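Local coordinates for bifunctional protein PutA (Bradyrhizobium diazoefficiens, PDB 6BSN) that probably oxidises proline to glutamate in two steps, with an FAD-dependent proline dehydrogenase and an NAD-dependent aldehyde dehydrogenase joined in one chain, at residues K369-L374 and D489-P494; C379-L384 and L406-G411; T350-A355 and Y363-R368. The protein carries 1 engineered substitution. All coordinates share one frame; numbering follows the deposited sequence.

Contact 1. Residues K369-L374 and D489-P494; sequences KAMTDL and DAIVRP. With FDA (dihydroflavine-adenine dinucleotide), chain C; SO4 (sulfate ion), chain I.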
loop_
_atom_site.group_PDB
_atom_site.type_symbol
_atom_site.label_atom_id
_atom_site.label_comp_id
_atom_site.label_asym_id
_atom_site.label_seq_id
_atom_site.Cartn_x
_atom_site.Cartn_y
_atom_site.Cartn_z
ATOM N N LYS A 369 -18.598 -8.654 24.292
ATOM C CA LYS A 369 -18.657 -8.741 25.741
ATOM C C LYS A 369 -19.513 -7.630 26.350
ATOM O O LYS A 369 -20.309 -7.878 27.270
ATOM C CB LYS A 369 -17.230 -8.684 26.288
ATOM C CG LYS A 369 -16.975 -9.543 27.505
ATOM C CD LYS A 369 -17.399 -8.834 28.746
ATOM C CE LYS A 369 -16.770 -9.448 29.984
ATOM N NZ LYS A 369 -17.071 -8.540 31.122
ATOM N N ALA A 370 -19.348 -6.393 25.866
ATOM C CA ALA A 370 -20.123 -5.277 26.417
ATOM C C ALA A 370 -21.618 -5.475 26.212
ATOM O O ALA A 370 -22.419 -4.939 26.987
ATOM C CB ALA A 370 -19.687 -3.941 25.799
ATOM N N MET A 371 -22.016 -6.225 25.172
ATOM C CA MET A 371 -23.433 -6.540 24.978
ATOM C C MET A 371 -23.938 -7.507 26.057
ATOM O O MET A 371 -25.039 -7.334 26.593
ATOM C CB MET A 371 -23.666 -7.101 23.568
ATOM C CG MET A 371 -23.766 -6.044 22.447
ATOM S SD MET A 371 -25.134 -4.860 22.669
ATOM C CE MET A 371 -26.591 -5.875 22.422
ATOM N N THR A 372 -23.146 -8.521 26.402
ATOM C CA THR A 372 -23.512 -9.368 27.533
ATOM C C THR A 372 -23.618 -8.553 28.811
ATOM O O THR A 372 -24.588 -8.690 29.566
ATOM C CB THR A 372 -22.503 -10.500 27.695
ATOM O OG1 THR A 372 -22.673 -11.403 26.610
ATOM C CG2 THR A 372 -22.689 -11.240 29.024
ATOM N N ASP A 373 -22.651 -7.666 29.046
ATOM C CA ASP A 373 -22.667 -6.851 30.262
ATOM C C ASP A 373 -23.856 -5.897 30.272
ATOM O O ASP A 373 -24.496 -5.710 31.312
ATOM C CB ASP A 373 -21.351 -6.080 30.402
ATOM C CG ASP A 373 -20.194 -6.969 30.803
ATOM O OD1 ASP A 373 -19.046 -6.635 30.458
ATOM O OD2 ASP A 373 -20.427 -8.026 31.425
ATOM N N LEU A 374 -24.172 -5.301 29.118
ATOM C CA LEU A 374 -25.369 -4.477 28.996
ATOM C C LEU A 374 -26.621 -5.275 29.328
ATOM O O LEU A 374 -27.467 -4.838 30.121
ATOM C CB LEU A 374 -25.479 -3.931 27.569
ATOM C CG LEU A 374 -26.353 -2.714 27.323
ATOM C CD1 LEU A 374 -25.645 -1.491 27.854
ATOM C CD2 LEU A 374 -26.597 -2.584 25.843
ATOM N N ASP A 489 -21.013 2.757 26.805
ATOM C CA ASP A 489 -19.945 3.604 26.291
ATOM C C ASP A 489 -18.985 2.846 25.393
ATOM O O ASP A 489 -18.301 3.462 24.570
ATOM C CB ASP A 489 -19.182 4.236 27.456
ATOM C CG ASP A 489 -20.017 5.260 28.215
ATOM O OD1 ASP A 489 -20.966 5.817 27.618
ATOM O OD2 ASP A 489 -19.724 5.505 29.403
ATOM N N ALA A 490 -18.904 1.529 25.541
ATOM C CA ALA A 490 -18.066 0.728 24.657
ATOM C C ALA A 490 -18.779 0.386 23.360
ATOM O O ALA A 490 -18.120 0.201 22.329
ATOM C CB ALA A 490 -17.627 -0.549 25.366
ATOM N N ILE A 491 -20.111 0.286 23.392
ATOM C CA ILE A 491 -20.890 -0.054 22.200
ATOM C C ILE A 491 -21.243 1.185 21.386
ATOM O O ILE A 491 -21.260 1.131 20.157
ATOM C CB ILE A 491 -22.161 -0.832 22.598
ATOM C CG1 ILE A 491 -21.801 -2.140 23.289
ATOM C CG2 ILE A 491 -23.015 -1.131 21.374
ATOM C CD1 ILE A 491 -22.920 -2.645 24.169
ATOM N N VAL A 492 -21.542 2.289 22.070
ATOM C CA VAL A 492 -21.962 3.587 21.532
ATOM C C VAL A 492 -23.177 3.492 20.602
ATOM O O VAL A 492 -24.201 4.133 20.865
ATOM C CB VAL A 492 -20.775 4.344 20.878
ATOM C CG1 VAL A 492 -19.522 4.248 21.753
ATOM C CG2 VAL A 492 -20.464 3.922 19.422
ATOM N N ARG A 493 -23.108 2.681 19.540
ATOM C CA ARG A 493 -24.141 2.692 18.508
ATOM C C ARG A 493 -24.698 1.294 18.263
ATOM O O ARG A 493 -23.935 0.322 18.187
ATOM C CB ARG A 493 -23.590 3.266 17.183
ATOM N N PRO A 494 -26.018 1.174 18.062
ATOM C CA PRO A 494 -26.625 -0.161 17.919
ATOM C C PRO A 494 -26.040 -0.979 16.782
ATOM O O PRO A 494 -25.893 -2.205 16.913
ATOM C CB PRO A 494 -28.106 0.161 17.680
ATOM C CG PRO A 494 -28.297 1.537 18.230
ATOM C CD PRO A 494 -27.016 2.251 17.952
HETATM P PA FDA C . -16.776 -11.312 33.442
HETATM O O1A FDA C . -15.259 -11.127 33.157
HETATM O O2A FDA C . -17.599 -10.181 33.713
HETATM O O5B FDA C . -17.616 -11.808 32.327
HETATM C C5B FDA C . -17.175 -12.940 31.586
HETATM C C4B FDA C . -18.301 -13.452 30.691
HETATM O O4B FDA C . -18.591 -12.574 29.637
HETATM C C3B FDA C . -18.051 -14.759 30.009
HETATM O O3B FDA C . -18.235 -15.802 30.871
HETATM C C2B FDA C . -19.058 -14.738 28.932
HETATM O O2B FDA C . -20.293 -15.160 29.406
HETATM C C1B FDA C . -19.105 -13.291 28.564
HETATM N N9A FDA C . -18.338 -12.961 27.374
HETATM C C8A FDA C . -16.965 -13.011 27.185
HETATM N N7A FDA C . -16.682 -12.638 25.946
HETATM C C5A FDA C . -17.861 -12.330 25.271
HETATM C C6A FDA C . -18.176 -11.896 23.997
HETATM N N6A FDA C . -17.139 -11.658 23.031
HETATM N N1A FDA C . -19.454 -11.681 23.650
HETATM C C2A FDA C . -20.465 -11.891 24.517
HETATM N N3A FDA C . -20.185 -12.311 25.780
HETATM C C4A FDA C . -18.932 -12.530 26.175
HETATM N N1 FDA C . -22.644 -20.055 33.899
HETATM C C2 FDA C . -23.645 -20.749 33.153
HETATM O O2 FDA C . -23.591 -20.652 31.784
HETATM N N3 FDA C . -24.647 -21.504 33.819
HETATM C C4 FDA C . -24.652 -21.565 35.227
HETATM O O4 FDA C . -25.608 -22.280 35.901
HETATM C C4X FDA C . -23.611 -20.832 36.002
HETATM N N5 FDA C . -23.586 -20.924 37.434
HETATM C C5X FDA C . -22.686 -20.039 38.159
HETATM C C6 FDA C . -22.791 -19.974 39.653
HETATM C C7 FDA C . -21.956 -19.054 40.344
HETATM C C7M FDA C . -22.051 -18.975 41.843
HETATM C C8 FDA C . -21.037 -18.212 39.631
HETATM C C8M FDA C . -20.138 -17.226 40.337
HETATM C C9 FDA C . -20.947 -18.286 38.225
HETATM C C9A FDA C . -21.809 -19.238 37.489
HETATM N N10 FDA C . -21.651 -19.375 36.055
HETATM C C10 FDA C . -22.654 -20.110 35.342
HETATM C "C1'" FDA C . -20.501 -18.822 35.316
HETATM C "C2'" FDA C . -20.847 -17.472 34.710
HETATM O "O2'" FDA C . -21.791 -17.624 33.710
HETATM C "C3'" FDA C . -19.611 -16.798 34.139
HETATM O "O3'" FDA C . -19.099 -17.655 33.206
HETATM C "C4'" FDA C . -18.481 -16.474 35.118
HETATM O "O4'" FDA C . -18.977 -16.257 36.397
HETATM C "C5'" FDA C . -17.716 -15.229 34.683
HETATM O "O5'" FDA C . -18.594 -14.135 34.496
HETATM P P FDA C . -18.458 -12.736 35.278
HETATM O O1P FDA C . -19.729 -11.848 35.468
HETATM O O2P FDA C . -17.733 -13.233 36.577
HETATM O O3P FDA C . -17.064 -12.182 34.618
HETATM S S SO4 I . -16.242 -5.340 23.840
HETATM O O1 SO4 I . -15.752 -5.532 25.197
HETATM O O2 SO4 I . -15.420 -6.057 22.867
HETATM O O3 SO4 I . -16.214 -3.909 23.523
HETATM O O4 SO4 I . -17.624 -5.805 23.729
#
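Ile491 fills the tight part of this contact, its CD1 methyl pressed to 3.5 Å from Met371 SD, the two side chains crossing at about a right angle. With CG1 anti to its own carbonyl carbon (chi1 -62°), Ile491 reaches into the first turn of helix 369-385: CG1 lies 3.7 Å from Ala370 CB, and CD1 also meets Leu374 CD2 at 4.0 Å. The bends of Met371 at chi2 and chi3 set SD against that methyl and turn CE away, towards Phe366. Leu25 and Leu26 of helix 18-28 also pack on Leu374. In fold terms, the short helix 487-491 is packed here against the start of a helix of the proline dehydrogenase barrel, on the turn that also binds the flavin cofactor. There Thr372 OG1 donates to adenine N3A over 2.8 Å, while Lys369 NZ is shared between Asp373 OD1, a 2.8 Å salt bridge on the syn lone pair, and the FDA phosphate oxygen O2A. The looser margin is at Ala490, whose CB only brushes Ala370 CB at 4.0 Å. Next to it a sulfate, probably from the crystallisation liquor, takes a nearly straight bond (174°) from Ala370 N to its O4.

Contact 2. Residues C379-L384 and L406-G411; sequences CASKLL and LEMAEG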
loop_
_atom_site.group_PDB
_atom_site.type_symbol
_atom_site.label_atom_id
_atom_site.label_comp_id
_atom_site.label_asym_id
_atom_site.label_seq_id
_atom_site.Cartn_x
_atom_site.Cartn_y
_atom_site.Cartn_z
ATOM N N CYS A 379 -31.184 -7.222 32.611
ATOM C CA CYS A 379 -31.848 -8.367 33.240
ATOM C C CYS A 379 -31.846 -8.244 34.762
ATOM O O CYS A 379 -32.833 -8.594 35.424
ATOM C CB CYS A 379 -31.182 -9.670 32.807
ATOM S SG CYS A 379 -31.538 -10.155 31.097
ATOM N N ALA A 380 -30.757 -7.725 35.336
ATOM C CA ALA A 380 -30.717 -7.525 36.785
ATOM C C ALA A 380 -31.778 -6.531 37.218
ATOM O O ALA A 380 -32.479 -6.748 38.215
ATOM C CB ALA A 380 -29.329 -7.055 37.217
ATOM N N SER A 381 -31.944 -5.458 36.452
ATOM C CA SER A 381 -32.981 -4.484 36.770
ATOM C C SER A 381 -34.364 -5.120 36.685
ATOM O O SER A 381 -35.228 -4.874 37.530
ATOM C CB SER A 381 -32.869 -3.302 35.811
ATOM O OG SER A 381 -33.994 -2.459 35.918
ATOM N N LYS A 382 -34.575 -5.964 35.680
ATOM C CA LYS A 382 -35.841 -6.677 35.543
ATOM C C LYS A 382 -36.080 -7.613 36.732
ATOM O O LYS A 382 -37.188 -7.675 37.279
ATOM C CB LYS A 382 -35.804 -7.428 34.213
ATOM C CG LYS A 382 -37.091 -7.986 33.673
ATOM C CD LYS A 382 -36.786 -8.604 32.312
ATOM C CE LYS A 382 -37.984 -9.258 31.700
ATOM N NZ LYS A 382 -39.045 -8.255 31.387
ATOM N N LEU A 383 -35.048 -8.333 37.166
ATOM C CA LEU A 383 -35.232 -9.255 38.287
ATOM C C LEU A 383 -35.483 -8.506 39.597
ATOM O O LEU A 383 -36.287 -8.948 40.422
ATOM C CB LEU A 383 -34.026 -10.182 38.403
ATOM C CG LEU A 383 -34.034 -11.335 37.398
ATOM C CD1 LEU A 383 -32.678 -11.992 37.376
ATOM C CD2 LEU A 383 -35.119 -12.360 37.784
ATOM N N LEU A 384 -34.828 -7.365 39.799
ATOM C CA LEU A 384 -35.046 -6.610 41.030
ATOM C C LEU A 384 -36.495 -6.157 41.144
ATOM O O LEU A 384 -37.062 -6.153 42.246
ATOM C CB LEU A 384 -34.090 -5.414 41.094
ATOM C CG LEU A 384 -32.622 -5.765 41.370
ATOM C CD1 LEU A 384 -31.734 -4.539 41.136
ATOM C CD2 LEU A 384 -32.396 -6.361 42.799
ATOM N N LEU A 406 -25.845 -3.151 42.500
ATOM C CA LEU A 406 -26.092 -2.593 43.825
ATOM C C LEU A 406 -26.759 -1.225 43.735
ATOM O O LEU A 406 -27.715 -0.940 44.462
ATOM C CB LEU A 406 -24.781 -2.487 44.604
ATOM C CG LEU A 406 -24.928 -1.868 45.992
ATOM C CD1 LEU A 406 -25.731 -2.793 46.914
ATOM C CD2 LEU A 406 -23.563 -1.551 46.574
ATOM N N GLU A 407 -26.285 -0.373 42.825
ATOM C CA GLU A 407 -26.868 0.957 42.703
ATOM C C GLU A 407 -28.314 0.882 42.226
ATOM O O GLU A 407 -29.158 1.670 42.658
ATOM C CB GLU A 407 -26.029 1.818 41.769
ATOM C CG GLU A 407 -26.524 3.228 41.677
ATOM C CD GLU A 407 -26.399 3.953 43.009
ATOM O OE1 GLU A 407 -25.679 3.460 43.906
ATOM O OE2 GLU A 407 -27.026 5.017 43.155
ATOM N N MET A 408 -28.624 -0.056 41.332
ATOM C CA MET A 408 -29.997 -0.167 40.854
ATOM C C MET A 408 -30.947 -0.656 41.936
ATOM O O MET A 408 -32.107 -0.236 41.963
ATOM C CB MET A 408 -30.053 -1.083 39.649
ATOM C CG MET A 408 -29.519 -0.434 38.407
ATOM S SD MET A 408 -29.821 -1.580 37.088
ATOM C CE MET A 408 -28.990 -3.046 37.717
ATOM N N ALA A 409 -30.482 -1.525 42.835
ATOM C CA ALA A 409 -31.311 -1.974 43.951
ATOM C C ALA A 409 -31.649 -0.845 44.913
ATOM O O ALA A 409 -32.589 -0.984 45.701
ATOM C CB ALA A 409 -30.611 -3.096 44.723
ATOM N N GLU A 410 -30.885 0.249 44.881
ATOM C CA GLU A 410 -31.168 1.461 45.658
ATOM C C GLU A 410 -31.163 1.184 47.164
ATOM O O GLU A 410 -31.914 1.799 47.930
ATOM C CB GLU A 410 -32.490 2.109 45.216
ATOM N N GLY A 411 -30.319 0.250 47.596
ATOM C CA GLY A 411 -30.084 0.018 49.007
ATOM C C GLY A 411 -31.053 -0.913 49.700
ATOM O O GLY A 411 -31.048 -0.975 50.939
#
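Met408 lies between two helices and meets helix 369-385 chiefly with the far half of its side chain. CG stands anti to the methionine's own carbonyl carbon (chi1 -75°) and the chain runs straight on through chi2 (-174°); the bend at chi3 (-56°) then carries CE back towards Ala380 while the sulfur stays at Ser381. SD rests 3.7 Å from Ser381 CB; CE turns in towards the helix backbone, 4.0 Å from Ser381 N and 4.1 Å from Ala380 CB. Ser381 presents its CB to the sulfur.

One turn further along, the approach is reversed: Leu384 is the side chain that reaches out, and the backbone of the other helix receives it. Its CD1 methyl sits over the Met408-Ala409 peptide, 3.7 Å from Ala409 N, and also touches Met408 CB at 4.1 Å. Ala409 CB faces both branches of the leucine, 4.0 Å from CD1 and 4.2 Å from CD2. Methionine and leucine thus reach across in opposite directions, each ending against a small residue of the facing helix.

Helices 369-385 and 399-409 are successive helices of the parallel beta-alpha barrel, linked through strand 390-395. Phe394 of that strand touches Ala380 and Leu384, and Phe415 touches Leu384 and Ala409. The charged groups point to other partners, Lys382 to Asp325 and Glu407 to Arg38. Between these segments the contact is van der Waals packing, mostly of carbon and sulfur: the fit depends on the shapes of Met408 and Leu384 and on dispersion forces, without a directional bond from one segment to the other.

Contact 3. Residues T350-A355 and Y363-R368; sequences TEIKRA and YPVFTR. With FDA (dihydroflavine-adenine dinucleotide), chain C; SO4 (sulfate ion), chain O; SO4 (sulfate ion), chain I.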
loop_
_atom_site.group_PDB
_atom_site.type_symbol
_atom_site.label_atom_id
_atom_site.label_comp_id
_atom_site.label_asym_id
_atom_site.label_seq_id
_atom_site.Cartn_x
_atom_site.Cartn_y
_atom_site.Cartn_z
ATOM N N THR A 350 -18.374 -22.425 22.982
ATOM C CA THR A 350 -19.157 -23.542 22.468
ATOM C C THR A 350 -20.304 -23.046 21.600
ATOM O O THR A 350 -20.565 -23.588 20.522
ATOM C CB THR A 350 -19.678 -24.380 23.635
ATOM O OG1 THR A 350 -18.566 -24.986 24.301
ATOM C CG2 THR A 350 -20.616 -25.456 23.155
ATOM N N GLU A 351 -21.021 -22.021 22.066
ATOM C CA GLU A 351 -22.141 -21.517 21.284
ATOM C C GLU A 351 -21.685 -20.957 19.941
ATOM O O GLU A 351 -22.365 -21.139 18.927
ATOM C CB GLU A 351 -22.910 -20.466 22.083
ATOM C CG GLU A 351 -23.414 -20.941 23.461
ATOM C CD GLU A 351 -24.389 -22.099 23.385
ATOM O OE1 GLU A 351 -24.779 -22.621 24.455
ATOM O OE2 GLU A 351 -24.792 -22.477 22.262
ATOM N N ILE A 352 -20.554 -20.245 19.913
ATOM C CA ILE A 352 -20.063 -19.712 18.643
ATOM C C ILE A 352 -19.748 -20.852 17.679
ATOM O O ILE A 352 -20.263 -20.905 16.554
ATOM C CB ILE A 352 -18.831 -18.814 18.866
ATOM C CG1 ILE A 352 -19.173 -17.620 19.765
ATOM C CG2 ILE A 352 -18.311 -18.302 17.513
ATOM C CD1 ILE A 352 -20.415 -16.866 19.328
ATOM N N LYS A 353 -18.902 -21.785 18.117
ATOM C CA LYS A 353 -18.501 -22.913 17.278
ATOM C C LYS A 353 -19.712 -23.679 16.775
ATOM O O LYS A 353 -19.806 -24.012 15.588
ATOM C CB LYS A 353 -17.562 -23.838 18.071
ATOM C CG LYS A 353 -17.025 -25.055 17.266
ATOM C CD LYS A 353 -15.878 -25.730 17.987
ATOM C CE LYS A 353 -15.158 -26.734 17.084
ATOM N NZ LYS A 353 -14.194 -27.613 17.844
ATOM N N ARG A 354 -20.662 -23.960 17.674
ATOM C CA ARG A 354 -21.818 -24.762 17.290
ATOM C C ARG A 354 -22.659 -24.078 16.221
ATOM O O ARG A 354 -23.151 -24.736 15.298
ATOM C CB ARG A 354 -22.678 -25.062 18.512
ATOM C CG ARG A 354 -22.216 -26.268 19.322
ATOM C CD ARG A 354 -23.040 -26.328 20.641
ATOM N NE ARG A 354 -22.721 -27.496 21.460
ATOM C CZ ARG A 354 -23.563 -28.067 22.322
ATOM N NH1 ARG A 354 -23.177 -29.130 23.010
ATOM N NH2 ARG A 354 -24.782 -27.578 22.505
ATOM N N ALA A 355 -22.905 -22.777 16.367
ATOM C CA ALA A 355 -23.728 -22.095 15.377
ATOM C C ALA A 355 -23.030 -22.102 14.015
ATOM O O ALA A 355 -23.679 -22.243 12.976
ATOM C CB ALA A 355 -24.073 -20.682 15.850
ATOM N N TYR A 363 -26.288 -16.243 15.933
ATOM C CA TYR A 363 -25.832 -16.772 17.213
ATOM C C TYR A 363 -26.876 -16.548 18.305
ATOM O O TYR A 363 -27.452 -15.459 18.400
ATOM C CB TYR A 363 -24.524 -16.112 17.640
ATOM C CG TYR A 363 -23.425 -16.315 16.635
ATOM C CD1 TYR A 363 -23.104 -15.306 15.719
ATOM C CD2 TYR A 363 -22.737 -17.524 16.565
ATOM C CE1 TYR A 363 -22.095 -15.487 14.776
ATOM C CE2 TYR A 363 -21.731 -17.720 15.630
ATOM C CZ TYR A 363 -21.414 -16.695 14.734
ATOM O OH TYR A 363 -20.423 -16.876 13.796
ATOM N N PRO A 364 -27.156 -17.563 19.134
ATOM C CA PRO A 364 -28.051 -17.351 20.281
ATOM C C PRO A 364 -27.460 -16.444 21.346
ATOM O O PRO A 364 -28.193 -16.003 22.238
ATOM C CB PRO A 364 -28.256 -18.771 20.826
ATOM C CG PRO A 364 -26.963 -19.469 20.501
ATOM C CD PRO A 364 -26.640 -18.944 19.096
ATOM N N VAL A 365 -26.164 -16.173 21.298
ATOM C CA VAL A 365 -25.511 -15.333 22.287
ATOM C C VAL A 365 -25.036 -14.047 21.628
ATOM O O VAL A 365 -24.844 -13.975 20.414
ATOM C CB VAL A 365 -24.331 -16.058 22.961
ATOM C CG1 VAL A 365 -24.835 -17.149 23.869
ATOM C CG2 VAL A 365 -23.396 -16.625 21.879
ATOM N N PHE A 366 -24.850 -13.017 22.450
ATOM C CA PHE A 366 -24.130 -11.838 21.986
ATOM C C PHE A 366 -22.691 -12.216 21.665
ATOM O O PHE A 366 -22.143 -13.179 22.214
ATOM C CB PHE A 366 -24.199 -10.726 23.047
ATOM C CG PHE A 366 -25.627 -10.338 23.403
ATOM C CD1 PHE A 366 -26.415 -9.644 22.489
ATOM C CD2 PHE A 366 -26.185 -10.709 24.615
ATOM C CE1 PHE A 366 -27.731 -9.310 22.794
ATOM C CE2 PHE A 366 -27.500 -10.385 24.922
ATOM C CZ PHE A 366 -28.275 -9.691 24.021
ATOM N N THR A 367 -22.081 -11.457 20.744
ATOM C CA THR A 367 -20.705 -11.696 20.328
ATOM C C THR A 367 -19.761 -10.600 20.787
ATOM O O THR A 367 -18.547 -10.737 20.619
ATOM C CB THR A 367 -20.606 -11.850 18.796
ATOM O OG1 THR A 367 -21.221 -10.731 18.139
ATOM C CG2 THR A 367 -21.317 -13.105 18.346
ATOM N N ARG A 368 -20.272 -9.548 21.397
ATOM C CA ARG A 368 -19.447 -8.538 22.046
ATOM C C ARG A 368 -19.692 -8.603 23.539
ATOM O O ARG A 368 -20.844 -8.620 23.987
ATOM C CB ARG A 368 -19.751 -7.127 21.524
ATOM C CG ARG A 368 -19.073 -6.850 20.204
ATOM C CD ARG A 368 -19.109 -5.365 19.871
ATOM N NE ARG A 368 -18.387 -4.526 20.830
ATOM C CZ ARG A 368 -18.342 -3.195 20.761
ATOM N NH1 ARG A 368 -18.970 -2.552 19.773
ATOM N NH2 ARG A 368 -17.667 -2.499 21.670
HETATM P PA FDA C . -16.776 -11.312 33.442
HETATM O O1A FDA C . -15.259 -11.127 33.157
HETATM O O2A FDA C . -17.599 -10.181 33.713
HETATM O O5B FDA C . -17.616 -11.808 32.327
HETATM C C5B FDA C . -17.175 -12.940 31.586
HETATM C C4B FDA C . -18.301 -13.452 30.691
HETATM O O4B FDA C . -18.591 -12.574 29.637
HETATM C C3B FDA C . -18.051 -14.759 30.009
HETATM O O3B FDA C . -18.235 -15.802 30.871
HETATM C C2B FDA C . -19.058 -14.738 28.932
HETATM O O2B FDA C . -20.293 -15.160 29.406
HETATM C C1B FDA C . -19.105 -13.291 28.564
HETATM N N9A FDA C . -18.338 -12.961 27.374
HETATM C C8A FDA C . -16.965 -13.011 27.185
HETATM N N7A FDA C . -16.682 -12.638 25.946
HETATM C C5A FDA C . -17.861 -12.330 25.271
HETATM C C6A FDA C . -18.176 -11.896 23.997
HETATM N N6A FDA C . -17.139 -11.658 23.031
HETATM N N1A FDA C . -19.454 -11.681 23.650
HETATM C C2A FDA C . -20.465 -11.891 24.517
HETATM N N3A FDA C . -20.185 -12.311 25.780
HETATM C C4A FDA C . -18.932 -12.530 26.175
HETATM N N1 FDA C . -22.644 -20.055 33.899
HETATM C C2 FDA C . -23.645 -20.749 33.153
HETATM O O2 FDA C . -23.591 -20.652 31.784
HETATM N N3 FDA C . -24.647 -21.504 33.819
HETATM C C4 FDA C . -24.652 -21.565 35.227
HETATM O O4 FDA C . -25.608 -22.280 35.901
HETATM C C4X FDA C . -23.611 -20.832 36.002
HETATM N N5 FDA C . -23.586 -20.924 37.434
HETATM C C5X FDA C . -22.686 -20.039 38.159
HETATM C C6 FDA C . -22.791 -19.974 39.653
HETATM C C7 FDA C . -21.956 -19.054 40.344
HETATM C C7M FDA C . -22.051 -18.975 41.843
HETATM C C8 FDA C . -21.037 -18.212 39.631
HETATM C C8M FDA C . -20.138 -17.226 40.337
HETATM C C9 FDA C . -20.947 -18.286 38.225
HETATM C C9A FDA C . -21.809 -19.238 37.489
HETATM N N10 FDA C . -21.651 -19.375 36.055
HETATM C C10 FDA C . -22.654 -20.110 35.342
HETATM C "C1'" FDA C . -20.501 -18.822 35.316
HETATM C "C2'" FDA C . -20.847 -17.472 34.710
HETATM O "O2'" FDA C . -21.791 -17.624 33.710
HETATM C "C3'" FDA C . -19.611 -16.798 34.139
HETATM O "O3'" FDA C . -19.099 -17.655 33.206
HETATM C "C4'" FDA C . -18.481 -16.474 35.118
HETATM O "O4'" FDA C . -18.977 -16.257 36.397
HETATM C "C5'" FDA C . -17.716 -15.229 34.683
HETATM O "O5'" FDA C . -18.594 -14.135 34.496
HETATM P P FDA C . -18.458 -12.736 35.278
HETATM O O1P FDA C . -19.729 -11.848 35.468
HETATM O O2P FDA C . -17.733 -13.233 36.577
HETATM O O3P FDA C . -17.064 -12.182 34.618
HETATM S S SO4 O . -19.886 -29.869 21.681
HETATM O O1 SO4 O . -18.440 -30.069 21.755
HETATM O O2 SO4 O . -20.203 -28.458 21.470
HETATM O O3 SO4 O . -20.470 -30.324 22.943
HETATM O O4 SO4 O . -20.432 -30.623 20.550
HETATM S S SO4 I . -16.242 -5.340 23.840
HETATM O O1 SO4 I . -15.752 -5.532 25.197
HETATM O O2 SO4 I . -15.420 -6.057 22.867
HETATM O O3 SO4 I . -16.214 -3.909 23.523
HETATM O O4 SO4 I . -17.624 -5.805 23.729
#
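Helix 348-357 of the proline dehydrogenase barrel packs against the loop that leads to helix 369-385 and carries part of the FAD site. Ile352 and Tyr363 meet at about a right angle, CD1 lying 3.7 Å from ring atom CD2. The same methyl touches Val365 CG2 at 3.9 Å, while Ala355 CB comes obliquely to the tyrosine ring, 3.5 Å from CD2. Ile352 O lies in the ring plane, at its edge, 3.6 Å from CE2. The Glu351 and Val365 side chains cross likewise, touching through CB and CG2; Glu351 OE1 accepts a hydrogen bond from Ala284 N.

Arg354, extended from CG to NE, leads its end away from the loop and grips a sulfate, probably from the crystallisation liquor, edge-on: NE donates to O2 over 2.7 Å and NH1 to O3 over 3.0 Å, both at 170°. Its NH2 pairs with Asp285, and it belongs to a bound-proline pocket. A leucine in its place would probably leave the sulfate without this two-pronged grip and Asp285 without this cationic partner.

Thr367 O accepts a hydrogen bond from adenine N6A over 2.9 Å, and Phe366 O one from Trp348 NE1. Such backbone recognition of the adenine amino group marks part of the dinucleotide pocket.

Overall arrangement
All three contacts lie on or against helices of the proline dehydrogenase domain, with apolar packing between the paired segments. Contact 3 is the most central, about 13 Å from the chain's centre to its own, with all seven touching residues buried; contacts 1 and 2, at about 28 and 36 Å, each include two partly exposed ones. Helix 369-385 connects contacts 1 and 2 through its first and a later turn. Contact 3 supplies the loop running into that helix and touches contact 1, Arg368 NH2 bonding to Ala490 O at 2.8 Å. Contacts 1 and 3 share the FDA adenine and one sulfate, adding polar chemistry; contact 2 has no ligand. Only contact 3 reaches a second subunit, through Ile352 and Lys353.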